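Local atomic coordinates of amine Dehydrogenase (Pseudomonas putida, PDB entry 1JMX), a protein that carries two covalently bound c-type haems and probably transfers electrons, as the alpha subunit of a quinohemoprotein amine dehydrogenase. Residues 5-10 with 58-63; 416-421 with 462-467. One frame throughout, in Å; residues are numbered along the deposited sequence.

How the contacts relate
From the N terminus, the chain first closes on itself at contact 1, where helix 4-12 meets helix 54-67. The intervening 47 residues include C12, C15 and both iron ligands of the first haem, H16 and M44, so this contact joins the ends of a haem-enclosing loop. The chain then supplies the cysteines and iron ligands of the second haem (C100, C103, H104, H126), followed by an eight-stranded antiparallel barrel and a further beta sheet. Contact 2 closes a second loop, of 40 residues with two short helices, by pairing strand 406-420 with strand 462-470 in domain IV. Contacts 1 and 2 lie in series, neither nested nor crossed, with centres 50 Å apart.

Contact 1: 5-10 with 58-63; sequences PSLLQN and RTLVKY
L60, Y63 and L7 bury the most surface where helix 4-12 crosses helix 54-67. L60 reaches across with CG anti to its own carbonyl carbon, and its CD2 methyl settles against the backbone of the other helix, 3.8 Å from L8 N. The same methyl lies 3.9 Å from L7 CB, so one branch of L60 touches two successive residues. Its side chain also meets the first haem c, as well as I41 and I52, placing this leucine between the helix pair and the cofactor.

The segment axes come within 9.7 Å and cross at -115°, not far from perpendicular. This recalls the packing of the N- and C-terminal helices in class I cytochromes c, consistent with the cytochrome-c clan of this domain; the first helix runs on to C12, a covalent haem attachment point.

With CG anti to the backbone N (chi1 178°), Y63 leaves its backbone toward helix 4-12, and its ring meets P5 and L8. P5 lies over one ring face: its CD makes an off-centre CH-pi contact, 4.2 Å from the centroid of the Y63 ring, while P5 N stands above the ring centre. The chains of L8 and Y63 cross at about a right angle, L8 CD1 coming 3.6 Å from Y63 CE1, at a slant to the ring.

Farther along, L7 extends its CD1 methyl to T59 CG2 at 3.7 Å. T59 can offer that methyl because its OG1 is turned back to a hydrogen bond with D55 O in its own helix, which fixes the rotation and leaves carbon facing L7.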
loop_
_atom_site.group_PDB
_atom_site.type_symbol
_atom_site.label_atom_id
_atom_site.label_comp_id
_atom_site.label_asym_id
_atom_site.label_seq_id
_atom_site.Cartn_x
_atom_site.Cartn_y
_atom_site.Cartn_z
ATOM N N PRO A 5 32.926 12.272 0.082
ATOM C CA PRO A 5 33.738 11.324 0.852
ATOM C C PRO A 5 33.874 11.574 2.347
ATOM O O PRO A 5 33.829 10.629 3.132
ATOM C CB PRO A 5 35.091 11.366 0.131
ATOM C CG PRO A 5 35.104 12.709 -0.513
ATOM C CD PRO A 5 33.710 12.829 -1.033
ATOM N N SER A 6 34.018 12.835 2.741
ATOM C CA SER A 6 34.167 13.164 4.151
ATOM C C SER A 6 32.847 13.023 4.892
ATOM O O SER A 6 32.840 12.598 6.040
ATOM C CB SER A 6 34.770 14.562 4.339
ATOM O OG SER A 6 33.791 15.525 4.684
ATOM N N LEU A 7 31.740 13.387 4.241
ATOM C CA LEU A 7 30.405 13.257 4.836
ATOM C C LEU A 7 30.051 11.782 4.983
ATOM O O LEU A 7 29.402 11.381 5.943
ATOM C CB LEU A 7 29.350 13.948 3.969
ATOM C CG LEU A 7 29.057 15.419 4.255
ATOM C CD1 LEU A 7 28.073 15.959 3.232
ATOM C CD2 LEU A 7 28.499 15.565 5.655
ATOM N N LEU A 8 30.470 10.990 4.007
ATOM C CA LEU A 8 30.242 9.550 4.010
ATOM C C LEU A 8 30.821 8.943 5.278
ATOM O O LEU A 8 30.204 8.098 5.917
ATOM C CB LEU A 8 30.946 8.906 2.818
ATOM C CG LEU A 8 30.108 8.339 1.685
ATOM C CD1 LEU A 8 31.028 7.545 0.779
ATOM C CD2 LEU A 8 29.003 7.455 2.234
ATOM N N GLN A 9 32.034 9.361 5.616
ATOM C CA GLN A 9 32.707 8.866 6.804
ATOM C C GLN A 9 32.150 9.442 8.111
ATOM O O GLN A 9 31.864 8.698 9.038
ATOM C CB GLN A 9 34.199 9.149 6.689
ATOM C CG GLN A 9 35.033 8.529 7.781
ATOM C CD GLN A 9 35.774 9.577 8.563
ATOM O OE1 GLN A 9 35.204 10.227 9.443
ATOM N NE2 GLN A 9 37.034 9.787 8.219
ATOM N N ASN A 10 31.991 10.760 8.173
ATOM C CA ASN A 10 31.488 11.442 9.368
ATOM C C ASN A 10 30.083 11.023 9.796
ATOM O O ASN A 10 29.754 11.061 10.983
ATOM C CB ASN A 10 31.435 12.965 9.152
ATOM C CG ASN A 10 32.804 13.623 9.133
ATOM O OD1 ASN A 10 33.856 12.961 9.070
ATOM N ND2 ASN A 10 32.797 14.955 9.164
ATOM N N ARG A 58 21.394 16.147 0.735
ATOM C CA ARG A 58 21.423 16.461 -0.695
ATOM C C ARG A 58 22.811 16.238 -1.265
ATOM O O ARG A 58 22.958 15.799 -2.402
ATOM C CB ARG A 58 21.013 17.914 -0.965
ATOM C CG ARG A 58 19.528 18.103 -1.209
ATOM C CD ARG A 58 19.213 19.495 -1.719
ATOM N NE ARG A 58 19.546 20.533 -0.749
ATOM C CZ ARG A 58 18.814 20.819 0.324
ATOM N NH1 ARG A 58 17.703 20.141 0.583
ATOM N NH2 ARG A 58 19.164 21.829 1.111
ATOM N N THR A 59 23.828 16.553 -0.469
ATOM C CA THR A 59 25.208 16.381 -0.899
ATOM C C THR A 59 25.530 14.907 -1.088
ATOM O O THR A 59 26.096 14.525 -2.108
ATOM C CB THR A 59 26.200 17.005 0.110
ATOM O OG1 THR A 59 25.929 18.405 0.236
ATOM C CG2 THR A 59 27.651 16.812 -0.359
ATOM N N LEU A 60 25.141 14.080 -0.120
ATOM C CA LEU A 60 25.402 12.644 -0.200
ATOM C C LEU A 60 24.663 11.964 -1.341
ATOM O O LEU A 60 25.217 11.091 -2.000
ATOM C CB LEU A 60 25.098 11.954 1.129
ATOM C CG LEU A 60 26.218 12.104 2.159
ATOM C CD1 LEU A 60 25.818 11.436 3.457
ATOM C CD2 LEU A 60 27.507 11.490 1.621
ATOM N N VAL A 61 23.420 12.372 -1.581
ATOM C CA VAL A 61 22.618 11.803 -2.667
ATOM C C VAL A 61 23.306 12.080 -4.003
ATOM O O VAL A 61 23.472 11.177 -4.813
ATOM C CB VAL A 61 21.177 12.388 -2.683
ATOM C CG1 VAL A 61 20.439 11.965 -3.953
ATOM C CG2 VAL A 61 20.407 11.927 -1.445
ATOM N N LYS A 62 23.744 13.322 -4.199
ATOM C CA LYS A 62 24.430 13.722 -5.426
ATOM C C LYS A 62 25.680 12.869 -5.604
ATOM O O LYS A 62 25.902 12.283 -6.667
ATOM C CB LYS A 62 24.807 15.208 -5.364
ATOM C CG LYS A 62 25.595 15.731 -6.574
ATOM C CD LYS A 62 24.701 15.924 -7.788
ATOM C CE LYS A 62 25.449 16.542 -8.961
ATOM N NZ LYS A 62 26.215 15.560 -9.774
ATOM N N TYR A 63 26.457 12.758 -4.530
ATOM C CA TYR A 63 27.691 11.984 -4.537
ATOM C C TYR A 63 27.455 10.512 -4.865
ATOM O O TYR A 63 28.116 9.942 -5.730
ATOM C CB TYR A 63 28.408 12.108 -3.180
ATOM C CG TYR A 63 29.682 11.300 -3.098
ATOM C CD1 TYR A 63 29.726 10.086 -2.403
ATOM C CD2 TYR A 63 30.839 11.719 -3.762
ATOM C CE1 TYR A 63 30.887 9.309 -2.379
ATOM C CE2 TYR A 63 32.007 10.948 -3.745
ATOM C CZ TYR A 63 32.023 9.744 -3.056
ATOM O OH TYR A 63 33.167 8.974 -3.067
#

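Contact 2: 416-421 with 462-467; sequences WKVEPF and GNLKVI
Strands 416-420 and 462-467 pair antiparallel within domain IV, an E-set family domain and so probably immunoglobulin-like. K417 and E419 each exchange two backbone hydrogen bonds, with I467 and K465 respectively; the shortest, K465 N to E419 O at 2.7 Å, runs nearly along the C=O axis. Past the strand end F421 N still donates to N463 O (3.0 Å), from above the carbonyl plane.

On one face K417 lies alongside I467, and its chain bends at chi4 to bring NZ into a salt bridge with E419 OE2 (3.5 Å). E419 crosses I467 at about a right angle, OE1 resting 3.6 Å from I467 CG1.

On the face of V418 and V466, V466 CG1 meets the W416 ring at its edge, 3.5 Å from W416 CZ3. Packing is tight beside it: V418 CG1 presses to 3.5 Å from L464 CD1. V431 and M437 pack over this face.

F421 and N463 cross obliquely, their ring and amide planes only 20° apart. An alanine in place of N463 would probably disturb the seating of both F421 and H480, since the amide that meets one and bonds the other would be gone. The H480 ring stacks on F421, while H480 NE2 hydrogen-bonds N463 OD1.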
loop_
_atom_site.group_PDB
_atom_site.type_symbol
_atom_site.label_atom_id
_atom_site.label_comp_id
_atom_site.label_asym_id
_atom_site.label_seq_id
_atom_site.Cartn_x
_atom_site.Cartn_y
_atom_site.Cartn_z
ATOM N N TRP A 416 -18.400 14.464 -19.874
ATOM C CA TRP A 416 -18.020 13.457 -18.902
ATOM C C TRP A 416 -19.028 13.298 -17.799
ATOM O O TRP A 416 -19.599 14.276 -17.316
ATOM C CB TRP A 416 -16.669 13.803 -18.284
ATOM C CG TRP A 416 -15.562 13.757 -19.257
ATOM C CD1 TRP A 416 -15.091 14.789 -20.014
ATOM C CD2 TRP A 416 -14.776 12.617 -19.595
ATOM N NE1 TRP A 416 -14.053 14.361 -20.801
ATOM C CE2 TRP A 416 -13.839 13.031 -20.565
ATOM C CE3 TRP A 416 -14.771 11.285 -19.176
ATOM C CZ2 TRP A 416 -12.906 12.158 -21.122
ATOM C CZ3 TRP A 416 -13.846 10.419 -19.730
ATOM C CH2 TRP A 416 -12.926 10.860 -20.694
ATOM N N LYS A 417 -19.252 12.045 -17.424
ATOM C CA LYS A 417 -20.144 11.718 -16.333
ATOM C C LYS A 417 -19.664 10.464 -15.618
ATOM O O LYS A 417 -18.780 9.750 -16.090
ATOM C CB LYS A 417 -21.600 11.570 -16.784
ATOM C CG LYS A 417 -21.887 10.430 -17.725
ATOM C CD LYS A 417 -23.392 10.346 -17.969
ATOM C CE LYS A 417 -23.721 9.670 -19.296
ATOM N NZ LYS A 417 -23.149 8.301 -19.356
ATOM N N VAL A 418 -20.269 10.217 -14.467
ATOM C CA VAL A 418 -19.942 9.087 -13.623
ATOM C C VAL A 418 -21.208 8.267 -13.339
ATOM O O VAL A 418 -22.297 8.822 -13.157
ATOM C CB VAL A 418 -19.290 9.621 -12.309
ATOM C CG1 VAL A 418 -19.734 8.818 -11.093
ATOM C CG2 VAL A 418 -17.776 9.618 -12.452
ATOM N N GLU A 419 -21.067 6.944 -13.353
ATOM C CA GLU A 419 -22.182 6.046 -13.075
ATOM C C GLU A 419 -21.693 4.930 -12.177
ATOM O O GLU A 419 -20.520 4.586 -12.211
ATOM C CB GLU A 419 -22.700 5.427 -14.369
ATOM C CG GLU A 419 -22.975 6.437 -15.451
ATOM C CD GLU A 419 -23.827 5.873 -16.554
ATOM O OE1 GLU A 419 -23.458 4.811 -17.128
ATOM O OE2 GLU A 419 -24.874 6.499 -16.839
ATOM N N PRO A 420 -22.586 4.356 -11.350
ATOM C CA PRO A 420 -22.213 3.262 -10.450
ATOM C C PRO A 420 -21.618 2.133 -11.275
ATOM O O PRO A 420 -22.147 1.797 -12.338
ATOM C CB PRO A 420 -23.554 2.839 -9.867
ATOM C CG PRO A 420 -24.317 4.120 -9.835
ATOM C CD PRO A 420 -24.001 4.717 -11.172
ATOM N N PHE A 421 -20.499 1.579 -10.821
ATOM C CA PHE A 421 -19.861 0.493 -11.548
ATOM C C PHE A 421 -20.624 -0.822 -11.376
ATOM O O PHE A 421 -20.680 -1.644 -12.291
ATOM C CB PHE A 421 -18.414 0.320 -11.091
ATOM C CG PHE A 421 -17.637 -0.671 -11.909
ATOM C CD1 PHE A 421 -17.110 -0.308 -13.150
ATOM C CD2 PHE A 421 -17.427 -1.963 -11.443
ATOM C CE1 PHE A 421 -16.381 -1.218 -13.915
ATOM C CE2 PHE A 421 -16.697 -2.886 -12.203
ATOM C CZ PHE A 421 -16.173 -2.511 -13.441
ATOM N N GLY A 462 -15.713 5.099 -3.586
ATOM C CA GLY A 462 -16.676 4.607 -4.553
ATOM C C GLY A 462 -16.100 3.793 -5.695
ATOM O O GLY A 462 -14.914 3.883 -6.006
ATOM N N ASN A 463 -16.950 2.963 -6.292
ATOM C CA ASN A 463 -16.575 2.124 -7.423
ATOM C C ASN A 463 -17.348 2.741 -8.590
ATOM O O ASN A 463 -18.555 2.531 -8.732
ATOM C CB ASN A 463 -17.013 0.679 -7.156
ATOM C CG ASN A 463 -16.281 -0.317 -8.009
ATOM O OD1 ASN A 463 -15.539 0.054 -8.911
ATOM N ND2 ASN A 463 -16.485 -1.594 -7.731
ATOM N N LEU A 464 -16.647 3.537 -9.392
ATOM C CA LEU A 464 -17.262 4.265 -10.495
ATOM C C LEU A 464 -16.931 3.889 -11.940
ATOM O O LEU A 464 -15.862 3.369 -12.260
ATOM C CB LEU A 464 -17.010 5.763 -10.299
ATOM C CG LEU A 464 -17.467 6.380 -8.976
ATOM C CD1 LEU A 464 -17.132 7.860 -8.965
ATOM C CD2 LEU A 464 -18.968 6.165 -8.779
ATOM N N LYS A 465 -17.880 4.199 -12.811
ATOM C CA LYS A 465 -17.765 3.956 -14.239
ATOM C C LYS A 465 -17.673 5.345 -14.851
ATOM O O LYS A 465 -18.542 6.183 -14.633
ATOM C CB LYS A 465 -19.003 3.213 -14.753
ATOM C CG LYS A 465 -18.813 2.560 -16.105
ATOM C CD LYS A 465 -19.800 1.416 -16.331
ATOM C CE LYS A 465 -21.256 1.892 -16.282
ATOM N NZ LYS A 465 -22.204 0.837 -16.786
ATOM N N VAL A 466 -16.569 5.601 -15.536
ATOM C CA VAL A 466 -16.319 6.892 -16.163
ATOM C C VAL A 466 -16.805 6.901 -17.610
ATOM O O VAL A 466 -16.229 6.231 -18.464
ATOM C CB VAL A 466 -14.813 7.224 -16.101
ATOM C CG1 VAL A 466 -14.507 8.494 -16.867
ATOM C CG2 VAL A 466 -14.378 7.360 -14.644
ATOM N N ILE A 467 -17.860 7.671 -17.878
ATOM C CA ILE A 467 -18.432 7.751 -19.224
ATOM C C ILE A 467 -18.088 9.039 -19.963
ATOM O O ILE A 467 -18.359 10.137 -19.479
ATOM C CB ILE A 467 -19.987 7.648 -19.207
ATOM C CG1 ILE A 467 -20.456 6.557 -18.242
ATOM C CG2 ILE A 467 -20.516 7.379 -20.621
ATOM C CD1 ILE A 467 -19.972 5.209 -18.581
#